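Exonuclease (Laribacter hongkongensis, PDB 3SYY) probably acts as a magnesium-dependent alkaline exonuclease that digests double-stranded DNA with strict 5'-to-3' polarity. Local coordinates at residues K129-P132 / E133-K136. Sequence-based numbering, arbitrary orientation.
Sequences KPKP and EYIK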
ATOM      1  N   LYS A 129      17.260  -1.669 -23.325  1.00 35.92           N
ATOM      2  CA  LYS A 129      15.968  -2.048 -23.929  1.00 37.75           C
ATOM      3  C   LYS A 129      14.817  -1.531 -23.102  1.00 36.48           C
ATOM      4  O   LYS A 129      14.836  -1.659 -21.885  1.00 37.60           O
ATOM      5  CB  LYS A 129      15.784  -3.572 -23.938  1.00 37.79           C
ATOM      6  CG  LYS A 129      16.770  -4.398 -24.745  1.00 43.65           C
ATOM      7  CD  LYS A 129      16.398  -5.883 -24.588  1.00 50.30           C
ATOM      8  CE  LYS A 129      17.613  -6.771 -24.319  1.00 53.14           C
ATOM      9  NZ  LYS A 129      17.896  -7.659 -25.483  1.00 57.03           N
ATOM     10  N   PRO A 130      13.782  -0.985 -23.746  1.00 36.14           N
ATOM     11  CA  PRO A 130      12.601  -0.561 -22.970  1.00 35.71           C
ATOM     12  C   PRO A 130      11.857  -1.812 -22.458  1.00 35.69           C
ATOM     13  O   PRO A 130      11.905  -2.822 -23.122  1.00 36.06           O
ATOM     14  CB  PRO A 130      11.742   0.159 -24.019  1.00 35.00           C
ATOM     15  CG  PRO A 130      12.710   0.473 -25.163  1.00 35.53           C
ATOM     16  CD  PRO A 130      13.640  -0.701 -25.179  1.00 36.05           C
ATOM     17  N   LYS A 131      11.163  -1.735 -21.318  1.00 36.12           N
ATOM     18  CA  LYS A 131      10.309  -2.861 -20.824  1.00 36.35           C
ATOM     19  C   LYS A 131       9.357  -3.326 -21.930  1.00 35.11           C
ATOM     20  O   LYS A 131       8.918  -2.483 -22.730  1.00 32.75           O
ATOM     21  CB  LYS A 131       9.443  -2.406 -19.621  1.00 36.34           C
ATOM     22  CG  LYS A 131      10.161  -2.330 -18.232  1.00 40.99           C
ATOM     23  CD  LYS A 131       9.239  -1.633 -17.227  1.00 43.38           C
ATOM     24  CE  LYS A 131       9.821  -1.579 -15.769  1.00 46.78           C
ATOM     25  NZ  LYS A 131       9.661  -0.163 -15.220  1.00 40.65           N
ATOM     26  N   PRO A 132       9.020  -4.656 -21.985  1.00 35.58           N
ATOM     27  CA  PRO A 132       8.027  -5.083 -22.994  1.00 35.13           C
ATOM     28  C   PRO A 132       6.708  -4.279 -23.010  1.00 34.22           C
ATOM     29  O   PRO A 132       6.137  -4.103 -24.087  1.00 33.66           O
ATOM     30  CB  PRO A 132       7.740  -6.562 -22.631  1.00 35.62           C
ATOM     31  CG  PRO A 132       9.025  -7.019 -21.944  1.00 36.44           C
ATOM     32  CD  PRO A 132       9.445  -5.791 -21.128  1.00 35.11           C
ATOM     33  N   GLU A 133       6.195  -3.850 -21.856  1.00 33.23           N
ATOM     34  CA  GLU A 133       4.954  -3.059 -21.838  1.00 33.16           C
ATOM     35  C   GLU A 133       5.116  -1.752 -22.620  1.00 31.97           C
ATOM     36  O   GLU A 133       4.125  -1.241 -23.207  1.00 30.66           O
ATOM     37  CB  GLU A 133       4.526  -2.723 -20.409  1.00 34.24           C
ATOM     38  CG  GLU A 133       5.602  -1.948 -19.654  1.00 38.82           C
ATOM     39  CD  GLU A 133       5.792  -2.432 -18.235  1.00 48.49           C
ATOM     40  OE1 GLU A 133       6.401  -3.523 -18.078  1.00 50.79           O
ATOM     41  OE2 GLU A 133       5.335  -1.714 -17.301  1.00 51.93           O
ATOM     42  N   TYR A 134       6.347  -1.202 -22.633  1.00 28.61           N
ATOM     43  CA  TYR A 134       6.564   0.043 -23.352  1.00 27.12           C
ATOM     44  C   TYR A 134       6.784  -0.194 -24.831  1.00 26.52           C
ATOM     45  O   TYR A 134       6.456   0.683 -25.627  1.00 26.06           O
ATOM     46  CB  TYR A 134       7.732   0.884 -22.767  1.00 26.53           C
ATOM     47  CG  TYR A 134       7.527   1.308 -21.342  1.00 26.68           C
ATOM     48  CD1 TYR A 134       6.255   1.594 -20.842  1.00 26.89           C
ATOM     49  CD2 TYR A 134       8.608   1.391 -20.485  1.00 28.49           C
ATOM     50  CE1 TYR A 134       6.074   1.988 -19.501  1.00 30.21           C
ATOM     51  CE2 TYR A 134       8.469   1.774 -19.166  1.00 29.96           C
ATOM     52  CZ  TYR A 134       7.182   2.066 -18.677  1.00 30.90           C
ATOM     53  OH  TYR A 134       7.086   2.453 -17.381  1.00 28.61           O
ATOM     54  N   ILE A 135       7.335  -1.358 -25.197  1.00 27.48           N
ATOM     55  CA  ILE A 135       7.337  -1.768 -26.618  1.00 29.01           C
ATOM     56  C   ILE A 135       5.854  -1.804 -27.135  1.00 29.01           C
ATOM     57  O   ILE A 135       5.530  -1.293 -28.207  1.00 29.33           O
ATOM     58  CB  ILE A 135       8.074  -3.140 -26.815  1.00 29.38           C
ATOM     59  CG1 ILE A 135       9.566  -3.070 -26.382  1.00 30.76           C
ATOM     60  CG2 ILE A 135       7.957  -3.693 -28.265  1.00 29.82           C
ATOM     61  CD1 ILE A 135      10.402  -2.030 -27.162  1.00 32.61           C
ATOM     62  N   LYS A 136       4.954  -2.394 -26.349  1.00 28.91           N
ATOM     63  CA  LYS A 136       3.545  -2.431 -26.752  1.00 29.09           C
ATOM     64  C   LYS A 136       2.953  -1.042 -26.869  1.00 27.60           C
ATOM     65  O   LYS A 136       2.272  -0.755 -27.831  1.00 27.98           O
ATOM     66  CB  LYS A 136       2.716  -3.296 -25.814  1.00 29.70           C
ATOM     67  CG  LYS A 136       3.108  -4.800 -25.953  1.00 33.43           C
ATOM     68  CD  LYS A 136       2.359  -5.666 -24.996  1.00 38.39           C
ATOM     69  CE  LYS A 136       2.660  -7.139 -25.313  1.00 39.38           C
ATOM     70  NZ  LYS A 136       4.003  -7.482 -24.709  1.00 45.72           N
TER
HETATM   71  O   HOH W   1       6.389  -6.231 -26.101  1.00 47.90           O
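The carbonyl oxygen of K131 is gripped by two backbone amides of the helix that starts just after it. I135 N lies in the carbonyl plane and gives the straighter bond, 3.1 Å to K131 O with an N-H...O angle of 157°. Y134 N, 2.9 Å from K131 O, comes from above that plane, and its bond is more bent. K131 is thus the N-cap residue, and P132, whose ring nitrogen has no hydrogen to give, opens the first turn. The next helical bond runs from K136 N to P132 O (3.1 Å). That oxygen also accepts a hydrogen bond from a water, which in turn accepts one from K136 NZ at 3.0 Å; the lysine chain arches past P132 O and bends at its last torsion (chi4 80°) to reach this water.

The K131 and E133 side chains lie alongside each other, pointing the same way. With its CG between the backbone N and the carbonyl carbon (chi1 58°) and a further bend at chi2, E133 folds back and OE1 rests against K131 CD at 3.5 Å, while the charged ends stay apart, K131 NZ lying 5.0 Å from E133 OE2. E133 CG also sits over one face of the Y134 ring, displaced toward its rim, and K131 CB approaches that ring obliquely. The I135 CD1 methyl packs on P130 CG at 3.9 Å.

The loop ahead of P132 joins helix 118-127 to helix 132-145. P130 and I135 press on I170 of strand 165-171, P130 and Y134 meet F152 of strand 149-155, and E133 and K136 touch helix 21-25. Y134, in a cation-pi contact with K114, has its side chain about 6 Å from that of the magnesium ligand E112, placing this helix start near the metal site of the PDDEXK-type nuclease fold.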